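Local coordinates for protein probable adenylyl-sulfate kinase (Aeropyrum pernix, PDB 2YVU) that probably phosphorylates adenosine 5'-phosphosulfate with ATP to give 3'-phosphoadenylyl sulfate, a step of sulfate activation, at residues V15-G20 against I112-I117; E45-D50 against V86-S91; Y118-L123 against Q160-T165. All blocks are in the same frame, centred on the assembly; numbering follows the deposited sequence.

In the fold
The three contacts are strand pairings of one five-stranded parallel sheet, ordered 44-48, 87-91, 14-19, 114-120, 161-164. Interaction 1 pairs the middle strand, 14-19, with 114-120; interactions 2 and 3 each include an outermost strand. Centres lie about 10 Å apart for interactions 1 and 2, about 13 Å for 1 and 3, and about 18 Å for 2 and 3, which do not touch. Interactions 1 and 3 share strand 114-120; 1 and 2 meet through neighbouring strands 14-19 and 87-91. Along the chain, both segments of interaction 2 fall between those of interaction 1; interaction 3 follows. The strand order across the sheet, 2-3-1-4-5, matches a P-loop kinase core, the putative ATP-binding loop leaving the middle strand.

Interaction 1: residues V15-G20 against I112-I117; sequences VVWLTG and IPFLEI
Val15 pairs with Phe114 in parallel register, and the backbone evidence is a ladder of five hydrogen bonds running from Val15 N to Pro113 O through to Thr19 N to Ile117 O. The short strand axes approach to 4.8 Å at 19°. On the face carrying Val15 and Trp17, Val15 CG1 lies 3.8 Å from Phe114 CD2, while its CG2 meets Ile112 CG2. Val16 points to the other face, where its CG1 packs against Ile117 CG1 at 3.8 Å. Trp17 has CG anti to the backbone N (chi1 -168°), and its CB sits tightly, 3.3 Å from Phe114 CZ. The five-membered ring of Trp17 and the Phe114 ring are near parallel, at 28°, but slid apart; Trp17 NE1 is hydrogen-bonded to Ser94 OG, the probable phosphoserine site. Leu18 lies side by side with Ile117, its CD2 3.7 Å from Ile117 CB. Thr19 turns CG2 toward Glu116 CG, 4.1 Å away; its OG1 is hydrogen-bonded to Tyr153 OH, while the Glu116 carboxylate forms salt bridges to Arg100 and Arg104 of helix 97-109. At Gly20 the middle strand of the sheet, paired here with 114-117, runs into the probable Walker A P-loop.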
ATOM      1  N   VAL A  15     -13.088  -3.161  -4.361  1.00 28.09           N
ATOM      2  CA  VAL A  15     -12.027  -4.143  -4.141  1.00 25.09           C
ATOM      3  C   VAL A  15     -12.574  -5.494  -4.578  1.00 29.31           C
ATOM      4  O   VAL A  15     -13.571  -5.984  -4.034  1.00 27.50           O
ATOM      5  CB  VAL A  15     -11.598  -4.243  -2.630  1.00 21.01           C
ATOM      6  CG1 VAL A  15     -10.473  -5.325  -2.461  1.00 21.19           C
ATOM      7  CG2 VAL A  15     -11.096  -2.915  -2.147  1.00 22.64           C
ATOM      8  N   VAL A  16     -11.957  -6.069  -5.602  1.00 25.42           N
ATOM      9  CA  VAL A  16     -12.360  -7.370  -6.083  1.00 27.36           C
ATOM     10  C   VAL A  16     -11.306  -8.306  -5.501  1.00 28.66           C
ATOM     11  O   VAL A  16     -10.118  -8.200  -5.835  1.00 30.38           O
ATOM     12  CB  VAL A  16     -12.330  -7.441  -7.627  1.00 19.81           C
ATOM     13  CG1 VAL A  16     -12.740  -8.828  -8.075  1.00 22.85           C
ATOM     14  CG2 VAL A  16     -13.212  -6.374  -8.212  1.00 27.27           C
ATOM     15  N   TRP A  17     -11.743  -9.202  -4.622  1.00 26.56           N
ATOM     16  CA  TRP A  17     -10.852 -10.137  -3.944  1.00 22.80           C
ATOM     17  C   TRP A  17     -10.953 -11.566  -4.463  1.00 31.37           C
ATOM     18  O   TRP A  17     -11.907 -12.294  -4.132  1.00 26.20           O
ATOM     19  CB  TRP A  17     -11.142 -10.107  -2.444  1.00 22.16           C
ATOM     20  CG  TRP A  17     -10.109 -10.808  -1.614  1.00 19.62           C
ATOM     21  CD1 TRP A  17     -10.062 -12.147  -1.309  1.00 27.06           C
ATOM     22  CD2 TRP A  17      -8.915 -10.233  -1.080  1.00 21.73           C
ATOM     23  NE1 TRP A  17      -8.901 -12.438  -0.620  1.00 24.33           N
ATOM     24  CE2 TRP A  17      -8.175 -11.283  -0.476  1.00 24.61           C
ATOM     25  CE3 TRP A  17      -8.389  -8.929  -1.055  1.00 22.00           C
ATOM     26  CZ2 TRP A  17      -6.938 -11.072   0.127  1.00 23.63           C
ATOM     27  CZ3 TRP A  17      -7.164  -8.725  -0.453  1.00 23.68           C
ATOM     28  CH2 TRP A  17      -6.447  -9.792   0.130  1.00 22.66           C
ATOM     29  N   LEU A  18      -9.979 -11.995  -5.274  1.00 21.67           N
ATOM     30  CA  LEU A  18     -10.070 -13.354  -5.788  1.00 25.53           C
ATOM     31  C   LEU A  18      -9.482 -14.333  -4.776  1.00 31.72           C
ATOM     32  O   LEU A  18      -8.339 -14.184  -4.346  1.00 28.33           O
ATOM     33  CB  LEU A  18      -9.333 -13.470  -7.117  1.00 25.22           C
ATOM     34  CG  LEU A  18      -9.698 -12.432  -8.192  1.00 38.30           C
ATOM     35  CD1 LEU A  18      -8.624 -12.422  -9.267  1.00 39.63           C
ATOM     36  CD2 LEU A  18     -11.046 -12.740  -8.797  1.00 25.07           C
ATOM     37  N   THR A  19     -10.258 -15.335  -4.387  1.00 29.92           N
ATOM     38  CA  THR A  19      -9.747 -16.313  -3.444  1.00 29.61           C
ATOM     39  C   THR A  19      -9.896 -17.707  -4.058  1.00 32.62           C
ATOM     40  O   THR A  19     -10.908 -18.026  -4.702  1.00 28.30           O
ATOM     41  CB  THR A  19     -10.488 -16.231  -2.071  1.00 30.06           C
ATOM     42  OG1 THR A  19     -10.021 -17.271  -1.206  1.00 30.14           O
ATOM     43  CG2 THR A  19     -11.987 -16.384  -2.256  1.00 26.42           C
ATOM     44  N   GLY A  20      -8.867 -18.525  -3.870  1.00 25.80           N
ATOM     45  CA  GLY A  20      -8.871 -19.860  -4.412  1.00 28.99           C
ATOM     46  C   GLY A  20      -7.507 -20.493  -4.223  1.00 31.71           C
ATOM     47  O   GLY A  20      -6.574 -19.833  -3.776  1.00 30.39           O
ATOM     48  N   ILE A 112     -16.429   0.919   1.219  1.00 37.40           N
ATOM     49  CA  ILE A 112     -16.060   0.411  -0.098  1.00 34.50           C
ATOM     50  C   ILE A 112     -16.597  -0.989  -0.360  1.00 31.36           C
ATOM     51  O   ILE A 112     -16.454  -1.881   0.472  1.00 28.73           O
ATOM     52  CB  ILE A 112     -14.520   0.380  -0.247  1.00 31.45           C
ATOM     53  CG1 ILE A 112     -13.978   1.792  -0.070  1.00 32.56           C
ATOM     54  CG2 ILE A 112     -14.120  -0.185  -1.611  1.00 26.63           C
ATOM     55  CD1 ILE A 112     -12.471   1.854  -0.012  1.00 41.14           C
ATOM     56  N   PRO A 113     -17.237  -1.196  -1.522  1.00 28.75           N
ATOM     57  CA  PRO A 113     -17.784  -2.502  -1.885  1.00 35.45           C
ATOM     58  C   PRO A 113     -16.647  -3.526  -1.931  1.00 36.53           C
ATOM     59  O   PRO A 113     -15.585  -3.243  -2.485  1.00 27.00           O
ATOM     60  CB  PRO A 113     -18.373  -2.257  -3.267  1.00 28.62           C
ATOM     61  CG  PRO A 113     -18.793  -0.829  -3.183  1.00 30.84           C
ATOM     62  CD  PRO A 113     -17.621  -0.179  -2.509  1.00 33.17           C
ATOM     63  N   PHE A 114     -16.866  -4.698  -1.342  1.00 30.39           N
ATOM     64  CA  PHE A 114     -15.845  -5.739  -1.332  1.00 27.90           C
ATOM     65  C   PHE A 114     -16.446  -6.989  -1.957  1.00 31.38           C
ATOM     66  O   PHE A 114     -17.309  -7.637  -1.362  1.00 34.39           O
ATOM     67  CB  PHE A 114     -15.382  -6.009   0.106  1.00 25.79           C
ATOM     68  CG  PHE A 114     -14.275  -7.038   0.217  1.00 28.42           C
ATOM     69  CD1 PHE A 114     -14.569  -8.389   0.422  1.00 24.17           C
ATOM     70  CD2 PHE A 114     -12.939  -6.651   0.149  1.00 25.44           C
ATOM     71  CE1 PHE A 114     -13.550  -9.332   0.567  1.00 26.54           C
ATOM     72  CE2 PHE A 114     -11.902  -7.586   0.291  1.00 28.09           C
ATOM     73  CZ  PHE A 114     -12.205  -8.929   0.502  1.00 23.16           C
ATOM     74  N   LEU A 115     -15.989  -7.324  -3.159  1.00 23.06           N
ATOM     75  CA  LEU A 115     -16.511  -8.490  -3.866  1.00 27.79           C
ATOM     76  C   LEU A 115     -15.614  -9.712  -3.725  1.00 27.88           C
ATOM     77  O   LEU A 115     -14.546  -9.788  -4.335  1.00 30.59           O
ATOM     78  CB  LEU A 115     -16.690  -8.172  -5.358  1.00 21.17           C
ATOM     79  CG  LEU A 115     -17.529  -6.931  -5.654  1.00 38.31           C
ATOM     80  CD1 LEU A 115     -17.532  -6.613  -7.143  1.00 36.47           C
ATOM     81  CD2 LEU A 115     -18.922  -7.172  -5.142  1.00 33.56           C
ATOM     82  N   GLU A 116     -16.053 -10.670  -2.924  1.00 28.17           N
ATOM     83  CA  GLU A 116     -15.295 -11.892  -2.712  1.00 28.36           C
ATOM     84  C   GLU A 116     -15.659 -12.875  -3.825  1.00 29.34           C
ATOM     85  O   GLU A 116     -16.784 -13.381  -3.901  1.00 28.12           O
ATOM     86  CB  GLU A 116     -15.619 -12.462  -1.339  1.00 25.79           C
ATOM     87  CG  GLU A 116     -14.857 -13.716  -0.968  1.00 29.54           C
ATOM     88  CD  GLU A 116     -14.943 -13.997   0.528  1.00 33.26           C
ATOM     89  OE1 GLU A 116     -15.874 -13.490   1.175  1.00 34.88           O
ATOM     90  OE2 GLU A 116     -14.086 -14.722   1.060  1.00 28.24           O
ATOM     91  N   ILE A 117     -14.693 -13.116  -4.697  1.00 22.79           N
ATOM     92  CA  ILE A 117     -14.867 -13.987  -5.852  1.00 24.81           C
ATOM     93  C   ILE A 117     -14.186 -15.331  -5.646  1.00 27.37           C
ATOM     94  O   ILE A 117     -12.950 -15.416  -5.542  1.00 24.86           O
ATOM     95  CB  ILE A 117     -14.249 -13.331  -7.106  1.00 27.14           C
ATOM     96  CG1 ILE A 117     -14.741 -11.883  -7.211  1.00 25.33           C
ATOM     97  CG2 ILE A 117     -14.493 -14.215  -8.352  1.00 19.70           C
ATOM     98  CD1 ILE A 117     -16.279 -11.717  -7.341  1.00 22.00           C
TER

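Interaction 2: residues E45-D50 against V86-S91; sequences EVLDGD and VIVICS
Leu47 crosses Val88 at a slant, its CD1 3.7 Å from Val88 CG1, and the same methyl lies 4.3 Å from Cys90 SG. Leu47 CG, set anti to the carbonyl carbon (chi1 -54°), is 4.0 Å from Val88 CG1. Farther back on this face, Glu45 brings CG to 4.0 Å from Val86 CG1, then bends at chi2 (-70°), and its carboxylate continues to the second subunit, where OE2 forms a salt bridge with Arg83 and a hydrogen bond with Asn84 of that chain. On the other face Val46 CG2 is 4.4 Å from Ile89 CB. Four main-chain hydrogen bonds, from Glu45 N to Ile87 O through to Ser91 N to Leu47 O, hold the strands parallel. Gly49 N makes only a weak hydrogen bond to Ser91 O, at 3.5 Å, and one water bridges the pair, accepting from Gly49 N at 2.9 Å and donating to Ser91 O at 2.7 Å. Here the strand gives way to helix 49-53, with Asp48 as N-cap through OD1 to Trp51 N. Ser91 OG is hydrogen-bonded to Thr27 OG1 of the probable ATP site. The chemistry is thus divided: main-chain bonds join the strands, apolar side chains pack on the Leu47 and Val46 faces, water supplements the weak last bond, and the Glu45 carboxylate is probably balanced, at least in part, by Arg83 of the second subunit.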
ATOM      1  N   GLU A  45      -5.689  -1.302 -10.360  1.00 18.61           N
ATOM      2  CA  GLU A  45      -4.446  -1.828  -9.817  1.00 24.83           C
ATOM      3  C   GLU A  45      -4.688  -3.268  -9.465  1.00 28.09           C
ATOM      4  O   GLU A  45      -5.688  -3.595  -8.828  1.00 27.53           O
ATOM      5  CB  GLU A  45      -3.997  -1.088  -8.575  1.00 26.85           C
ATOM      6  CG  GLU A  45      -3.545   0.323  -8.856  1.00 23.78           C
ATOM      7  CD  GLU A  45      -2.231   0.356  -9.606  1.00 19.80           C
ATOM      8  OE1 GLU A  45      -1.575  -0.696  -9.705  1.00 27.51           O
ATOM      9  OE2 GLU A  45      -1.848   1.430 -10.070  1.00 26.50           O
ATOM     10  N   VAL A  46      -3.772  -4.128  -9.896  1.00 23.52           N
ATOM     11  CA  VAL A  46      -3.862  -5.534  -9.606  1.00 20.24           C
ATOM     12  C   VAL A  46      -2.797  -5.779  -8.550  1.00 25.32           C
ATOM     13  O   VAL A  46      -1.631  -5.483  -8.775  1.00 22.67           O
ATOM     14  CB  VAL A  46      -3.521  -6.392 -10.838  1.00 26.73           C
ATOM     15  CG1 VAL A  46      -3.473  -7.843 -10.448  1.00 26.86           C
ATOM     16  CG2 VAL A  46      -4.545  -6.184 -11.931  1.00 30.38           C
ATOM     17  N   LEU A  47      -3.205  -6.289  -7.393  1.00 25.88           N
ATOM     18  CA  LEU A  47      -2.271  -6.587  -6.328  1.00 25.53           C
ATOM     19  C   LEU A  47      -2.260  -8.099  -6.180  1.00 26.02           C
ATOM     20  O   LEU A  47      -3.312  -8.721  -6.057  1.00 23.49           O
ATOM     21  CB  LEU A  47      -2.703  -5.923  -5.000  1.00 23.41           C
ATOM     22  CG  LEU A  47      -2.965  -4.407  -5.015  1.00 21.96           C
ATOM     23  CD1 LEU A  47      -3.479  -3.954  -3.659  1.00 27.11           C
ATOM     24  CD2 LEU A  47      -1.693  -3.645  -5.366  1.00 26.24           C
ATOM     25  N   ASP A  48      -1.073  -8.696  -6.225  1.00 25.62           N
ATOM     26  CA  ASP A  48      -0.970 -10.138  -6.071  1.00 27.77           C
ATOM     27  C   ASP A  48       0.252 -10.498  -5.232  1.00 26.25           C
ATOM     28  O   ASP A  48       1.045  -9.630  -4.889  1.00 28.28           O
ATOM     29  CB  ASP A  48      -0.930 -10.813  -7.444  1.00 29.83           C
ATOM     30  CG  ASP A  48       0.223 -10.327  -8.297  1.00 41.68           C
ATOM     31  OD1 ASP A  48       1.380 -10.660  -7.984  1.00 40.48           O
ATOM     32  OD2 ASP A  48      -0.026  -9.585  -9.272  1.00 57.86           O
ATOM     33  N   GLY A  49       0.385 -11.773  -4.880  1.00 29.80           N
ATOM     34  CA  GLY A  49       1.498 -12.219  -4.050  1.00 27.63           C
ATOM     35  C   GLY A  49       2.885 -12.027  -4.621  1.00 34.84           C
ATOM     36  O   GLY A  49       3.807 -11.627  -3.916  1.00 30.54           O
ATOM     37  N   ASP A  50       3.050 -12.308  -5.904  1.00 36.91           N
ATOM     38  CA  ASP A  50       4.351 -12.148  -6.522  1.00 41.46           C
ATOM     39  C   ASP A  50       4.797 -10.688  -6.450  1.00 38.40           C
ATOM     40  O   ASP A  50       5.971 -10.398  -6.219  1.00 39.60           O
ATOM     41  CB  ASP A  50       4.312 -12.653  -7.971  1.00 45.27           C
ATOM     42  CG  ASP A  50       4.305 -14.182  -8.057  1.00 50.25           C
ATOM     43  OD1 ASP A  50       4.171 -14.845  -7.003  1.00 46.50           O
ATOM     44  OD2 ASP A  50       4.426 -14.727  -9.178  1.00 52.65           O
ATOM     45  N   VAL A  86      -9.949   4.084  -7.364  1.00 24.57           N
ATOM     46  CA  VAL A  86      -9.343   2.968  -8.048  1.00 22.40           C
ATOM     47  C   VAL A  86     -10.066   1.635  -7.879  1.00 28.68           C
ATOM     48  O   VAL A  86     -10.538   1.305  -6.798  1.00 26.34           O
ATOM     49  CB  VAL A  86      -7.902   2.776  -7.547  1.00 28.07           C
ATOM     50  CG1 VAL A  86      -7.234   1.635  -8.300  1.00 21.33           C
ATOM     51  CG2 VAL A  86      -7.121   4.086  -7.685  1.00 22.21           C
ATOM     52  N   ILE A  87     -10.130   0.870  -8.959  1.00 26.51           N
ATOM     53  CA  ILE A  87     -10.714  -0.463  -8.926  1.00 25.07           C
ATOM     54  C   ILE A  87      -9.535  -1.359  -8.557  1.00 24.72           C
ATOM     55  O   ILE A  87      -8.585  -1.493  -9.334  1.00 22.32           O
ATOM     56  CB  ILE A  87     -11.274  -0.867 -10.312  1.00 24.56           C
ATOM     57  CG1 ILE A  87     -12.500   0.007 -10.654  1.00 25.13           C
ATOM     58  CG2 ILE A  87     -11.652  -2.363 -10.302  1.00 22.47           C
ATOM     59  CD1 ILE A  87     -13.084  -0.241 -12.056  1.00 28.34           C
ATOM     60  N   VAL A  88      -9.582  -1.957  -7.370  1.00 21.51           N
ATOM     61  CA  VAL A  88      -8.471  -2.785  -6.917  1.00 23.49           C
ATOM     62  C   VAL A  88      -8.776  -4.250  -7.052  1.00 26.75           C
ATOM     63  O   VAL A  88      -9.677  -4.758  -6.388  1.00 25.40           O
ATOM     64  CB  VAL A  88      -8.152  -2.512  -5.460  1.00 19.22           C
ATOM     65  CG1 VAL A  88      -6.787  -3.179  -5.072  1.00 18.68           C
ATOM     66  CG2 VAL A  88      -8.135  -1.006  -5.232  1.00 19.10           C
ATOM     67  N   ILE A  89      -8.047  -4.924  -7.928  1.00 21.81           N
ATOM     68  CA  ILE A  89      -8.265  -6.355  -8.123  1.00 23.04           C
ATOM     69  C   ILE A  89      -7.175  -7.107  -7.365  1.00 25.44           C
ATOM     70  O   ILE A  89      -5.973  -6.948  -7.635  1.00 24.88           O
ATOM     71  CB  ILE A  89      -8.258  -6.700  -9.626  1.00 26.64           C
ATOM     72  CG1 ILE A  89      -9.358  -5.887 -10.335  1.00 23.79           C
ATOM     73  CG2 ILE A  89      -8.519  -8.194  -9.834  1.00 26.14           C
ATOM     74  CD1 ILE A  89      -9.159  -5.780 -11.854  1.00 26.38           C
ATOM     75  N   CYS A  90      -7.593  -7.913  -6.392  1.00 25.29           N
ATOM     76  CA  CYS A  90      -6.640  -8.647  -5.567  1.00 22.81           C
ATOM     77  C   CYS A  90      -6.623 -10.154  -5.781  1.00 24.10           C
ATOM     78  O   CYS A  90      -7.671 -10.791  -5.859  1.00 26.06           O
ATOM     79  CB  CYS A  90      -6.915  -8.378  -4.084  1.00 21.48           C
ATOM     80  SG  CYS A  90      -6.759  -6.695  -3.570  1.00 25.65           S
ATOM     81  N   SER A  91      -5.422 -10.719  -5.844  1.00 20.06           N
ATOM     82  CA  SER A  91      -5.250 -12.154  -6.020  1.00 24.19           C
ATOM     83  C   SER A  91      -4.208 -12.626  -5.027  1.00 29.64           C
ATOM     84  O   SER A  91      -2.997 -12.491  -5.256  1.00 29.57           O
ATOM     85  CB  SER A  91      -4.763 -12.493  -7.425  1.00 27.79           C
ATOM     86  OG  SER A  91      -4.568 -13.892  -7.493  1.00 33.37           O
TER
HETATM   87  O   HOH W   1      -0.999 -14.314  -5.430  1.00 41.02           O

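Interaction 3: residues Y118-L123 against Q160-T165; sequences YVKASL and QLVLDT
Tyr118 and Val162 begin a parallel pairing whose short strand axes approach to 4.7 Å at 22°, with four main-chain bonds from Tyr118 N to Leu161 O through to Thr165 N to Lys120 O. The second, Leu163 N to Tyr118 O, is short at 2.7 Å and nearly straight at 173°. At the C-terminal end Lys120 O takes two donors from Thr165: the backbone N, in the carbonyl plane at 3.1 Å, and OG1, well above that plane at 3.0 Å. Thr165 OG1 lies between the backbone N and the carbonyl carbon (chi1 68°), and is also hydrogen-bonded to Arg129 NH1, while CG2 packs 3.5 Å from Val119 CG1. On the face carrying Tyr118, Lys120 CB sits over one face of the Tyr118 ring, offset toward the rim, and the Lys120 chain crosses Val162, its CD 4.2 Å from Val162 CG1. Lys120 NZ stops 4.0 Å from Asp164 OD2, beyond a salt bridge; the opposite charges are near but not in contact and may still attract. The other oxygen, Asp164 OD1, accepts from the backbone N atoms of Glu166 and Ser167. Strand 161-164 is one of the two outermost strands within this chain. Leu161 and Leu163 pack on helix 170-184, Val119 and Leu163 reach Ile29 of helix 26-39, and Val119 also touches Ser24 of the probable ATP-binding loop.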
ATOM      1  N   TYR A 118     -14.983 -16.388  -5.613  1.00 28.21           N
ATOM      2  CA  TYR A 118     -14.420 -17.716  -5.429  1.00 27.68           C
ATOM      3  C   TYR A 118     -14.051 -18.362  -6.761  1.00 28.09           C
ATOM      4  O   TYR A 118     -14.923 -18.703  -7.568  1.00 28.04           O
ATOM      5  CB  TYR A 118     -15.403 -18.601  -4.641  1.00 25.60           C
ATOM      6  CG  TYR A 118     -14.941 -20.035  -4.414  1.00 29.64           C
ATOM      7  CD1 TYR A 118     -13.593 -20.346  -4.239  1.00 35.86           C
ATOM      8  CD2 TYR A 118     -15.863 -21.070  -4.314  1.00 32.71           C
ATOM      9  CE1 TYR A 118     -13.170 -21.666  -3.967  1.00 33.00           C
ATOM     10  CE2 TYR A 118     -15.454 -22.387  -4.041  1.00 31.69           C
ATOM     11  CZ  TYR A 118     -14.108 -22.674  -3.871  1.00 33.87           C
ATOM     12  OH  TYR A 118     -13.709 -23.979  -3.623  1.00 37.59           O
ATOM     13  N   VAL A 119     -12.744 -18.510  -6.980  1.00 26.54           N
ATOM     14  CA  VAL A 119     -12.188 -19.140  -8.169  1.00 26.01           C
ATOM     15  C   VAL A 119     -12.072 -20.611  -7.753  1.00 26.80           C
ATOM     16  O   VAL A 119     -11.152 -21.014  -7.036  1.00 26.46           O
ATOM     17  CB  VAL A 119     -10.815 -18.528  -8.507  1.00 32.64           C
ATOM     18  CG1 VAL A 119     -10.258 -19.141  -9.801  1.00 27.54           C
ATOM     19  CG2 VAL A 119     -10.965 -17.012  -8.644  1.00 26.56           C
ATOM     20  N   LYS A 120     -13.024 -21.397  -8.232  1.00 27.95           N
ATOM     21  CA  LYS A 120     -13.169 -22.793  -7.853  1.00 30.20           C
ATOM     22  C   LYS A 120     -12.484 -23.856  -8.694  1.00 29.61           C
ATOM     23  O   LYS A 120     -12.730 -23.976  -9.902  1.00 32.72           O
ATOM     24  CB  LYS A 120     -14.670 -23.082  -7.744  1.00 25.22           C
ATOM     25  CG  LYS A 120     -15.049 -24.515  -7.439  1.00 31.77           C
ATOM     26  CD  LYS A 120     -16.557 -24.586  -7.218  1.00 34.02           C
ATOM     27  CE  LYS A 120     -17.003 -25.986  -6.815  1.00 47.86           C
ATOM     28  NZ  LYS A 120     -16.700 -26.986  -7.886  1.00 52.92           N
ATOM     29  N   ALA A 121     -11.644 -24.628  -8.010  1.00 27.76           N
ATOM     30  CA  ALA A 121     -10.860 -25.721  -8.570  1.00 32.45           C
ATOM     31  C   ALA A 121     -10.483 -26.672  -7.423  1.00 33.41           C
ATOM     32  O   ALA A 121     -10.035 -26.231  -6.375  1.00 36.46           O
ATOM     33  CB  ALA A 121      -9.591 -25.170  -9.221  1.00 32.85           C
ATOM     34  N   SER A 122     -10.653 -27.975  -7.607  1.00 36.78           N
ATOM     35  CA  SER A 122     -10.308 -28.899  -6.539  1.00 32.40           C
ATOM     36  C   SER A 122      -8.808 -29.002  -6.372  1.00 32.21           C
ATOM     37  O   SER A 122      -8.040 -28.666  -7.273  1.00 28.45           O
ATOM     38  CB  SER A 122     -10.853 -30.293  -6.827  1.00 40.26           C
ATOM     39  OG  SER A 122     -10.091 -30.910  -7.840  1.00 29.62           O
ATOM     40  N   LEU A 123      -8.406 -29.480  -5.200  1.00 32.75           N
ATOM     41  CA  LEU A 123      -7.011 -29.681  -4.850  1.00 32.81           C
ATOM     42  C   LEU A 123      -6.341 -30.656  -5.823  1.00 30.74           C
ATOM     43  O   LEU A 123      -5.246 -30.411  -6.302  1.00 32.57           O
ATOM     44  CB  LEU A 123      -6.932 -30.273  -3.444  1.00 40.83           C
ATOM     45  CG  LEU A 123      -5.688 -30.060  -2.588  1.00 49.14           C
ATOM     46  CD1 LEU A 123      -5.518 -31.293  -1.719  1.00 48.43           C
ATOM     47  CD2 LEU A 123      -4.453 -29.818  -3.437  1.00 48.31           C
ATOM     48  N   GLN A 160     -19.472 -13.327  -3.563  1.00 30.22           N
ATOM     49  CA  GLN A 160     -20.324 -12.532  -4.419  1.00 31.12           C
ATOM     50  C   GLN A 160     -20.414 -13.186  -5.788  1.00 30.70           C
ATOM     51  O   GLN A 160     -21.277 -12.839  -6.601  1.00 26.35           O
ATOM     52  CB  GLN A 160     -19.802 -11.105  -4.511  1.00 31.00           C
ATOM     53  CG  GLN A 160     -20.196 -10.232  -3.329  1.00 26.31           C
ATOM     54  CD  GLN A 160     -19.795 -10.800  -1.962  1.00 35.80           C
ATOM     55  OE1 GLN A 160     -20.645 -11.238  -1.192  1.00 30.99           O
ATOM     56  NE2 GLN A 160     -18.509 -10.774  -1.654  1.00 23.54           N
ATOM     57  N   LEU A 161     -19.552 -14.167  -6.046  1.00 24.50           N
ATOM     58  CA  LEU A 161     -19.610 -14.833  -7.341  1.00 24.70           C
ATOM     59  C   LEU A 161     -18.696 -16.048  -7.303  1.00 23.72           C
ATOM     60  O   LEU A 161     -17.686 -16.034  -6.614  1.00 24.57           O
ATOM     61  CB  LEU A 161     -19.141 -13.865  -8.445  1.00 27.27           C
ATOM     62  CG  LEU A 161     -19.476 -14.153  -9.911  1.00 31.55           C
ATOM     63  CD1 LEU A 161     -20.964 -13.881 -10.108  1.00 26.47           C
ATOM     64  CD2 LEU A 161     -18.662 -13.249 -10.861  1.00 30.54           C
ATOM     65  N   VAL A 162     -19.040 -17.077  -8.062  1.00 22.10           N
ATOM     66  CA  VAL A 162     -18.239 -18.298  -8.135  1.00 29.53           C
ATOM     67  C   VAL A 162     -17.784 -18.490  -9.570  1.00 30.07           C
ATOM     68  O   VAL A 162     -18.595 -18.456 -10.492  1.00 30.94           O
ATOM     69  CB  VAL A 162     -19.049 -19.549  -7.737  1.00 29.66           C
ATOM     70  CG1 VAL A 162     -18.195 -20.809  -7.925  1.00 26.70           C
ATOM     71  CG2 VAL A 162     -19.519 -19.421  -6.294  1.00 32.51           C
ATOM     72  N   LEU A 163     -16.484 -18.659  -9.774  1.00 27.07           N
ATOM     73  CA  LEU A 163     -15.978 -18.879 -11.129  1.00 28.90           C
ATOM     74  C   LEU A 163     -15.473 -20.323 -11.180  1.00 28.82           C
ATOM     75  O   LEU A 163     -14.413 -20.652 -10.624  1.00 30.91           O
ATOM     76  CB  LEU A 163     -14.845 -17.882 -11.470  1.00 23.52           C
ATOM     77  CG  LEU A 163     -15.226 -16.385 -11.461  1.00 25.22           C
ATOM     78  CD1 LEU A 163     -14.025 -15.575 -11.885  1.00 22.63           C
ATOM     79  CD2 LEU A 163     -16.412 -16.092 -12.394  1.00 23.98           C
ATOM     80  N   ASP A 164     -16.247 -21.193 -11.826  1.00 27.92           N
ATOM     81  CA  ASP A 164     -15.865 -22.598 -11.924  1.00 31.10           C
ATOM     82  C   ASP A 164     -14.837 -22.765 -13.032  1.00 34.10           C
ATOM     83  O   ASP A 164     -15.187 -22.752 -14.218  1.00 34.70           O
ATOM     84  CB  ASP A 164     -17.085 -23.474 -12.226  1.00 34.06           C
ATOM     85  CG  ASP A 164     -16.783 -24.961 -12.048  1.00 40.67           C
ATOM     86  OD1 ASP A 164     -15.658 -25.387 -12.382  1.00 43.74           O
ATOM     87  OD2 ASP A 164     -17.666 -25.706 -11.578  1.00 47.67           O
ATOM     88  N   THR A 165     -13.571 -22.928 -12.656  1.00 34.29           N
ATOM     89  CA  THR A 165     -12.521 -23.073 -13.652  1.00 33.15           C
ATOM     90  C   THR A 165     -12.422 -24.482 -14.248  1.00 34.60           C
ATOM     91  O   THR A 165     -11.568 -24.739 -15.086  1.00 33.29           O
ATOM     92  CB  THR A 165     -11.138 -22.667 -13.081  1.00 36.42           C
ATOM     93  OG1 THR A 165     -10.730 -23.614 -12.094  1.00 39.96           O
ATOM     94  CG2 THR A 165     -11.203 -21.270 -12.434  1.00 28.79           C
TER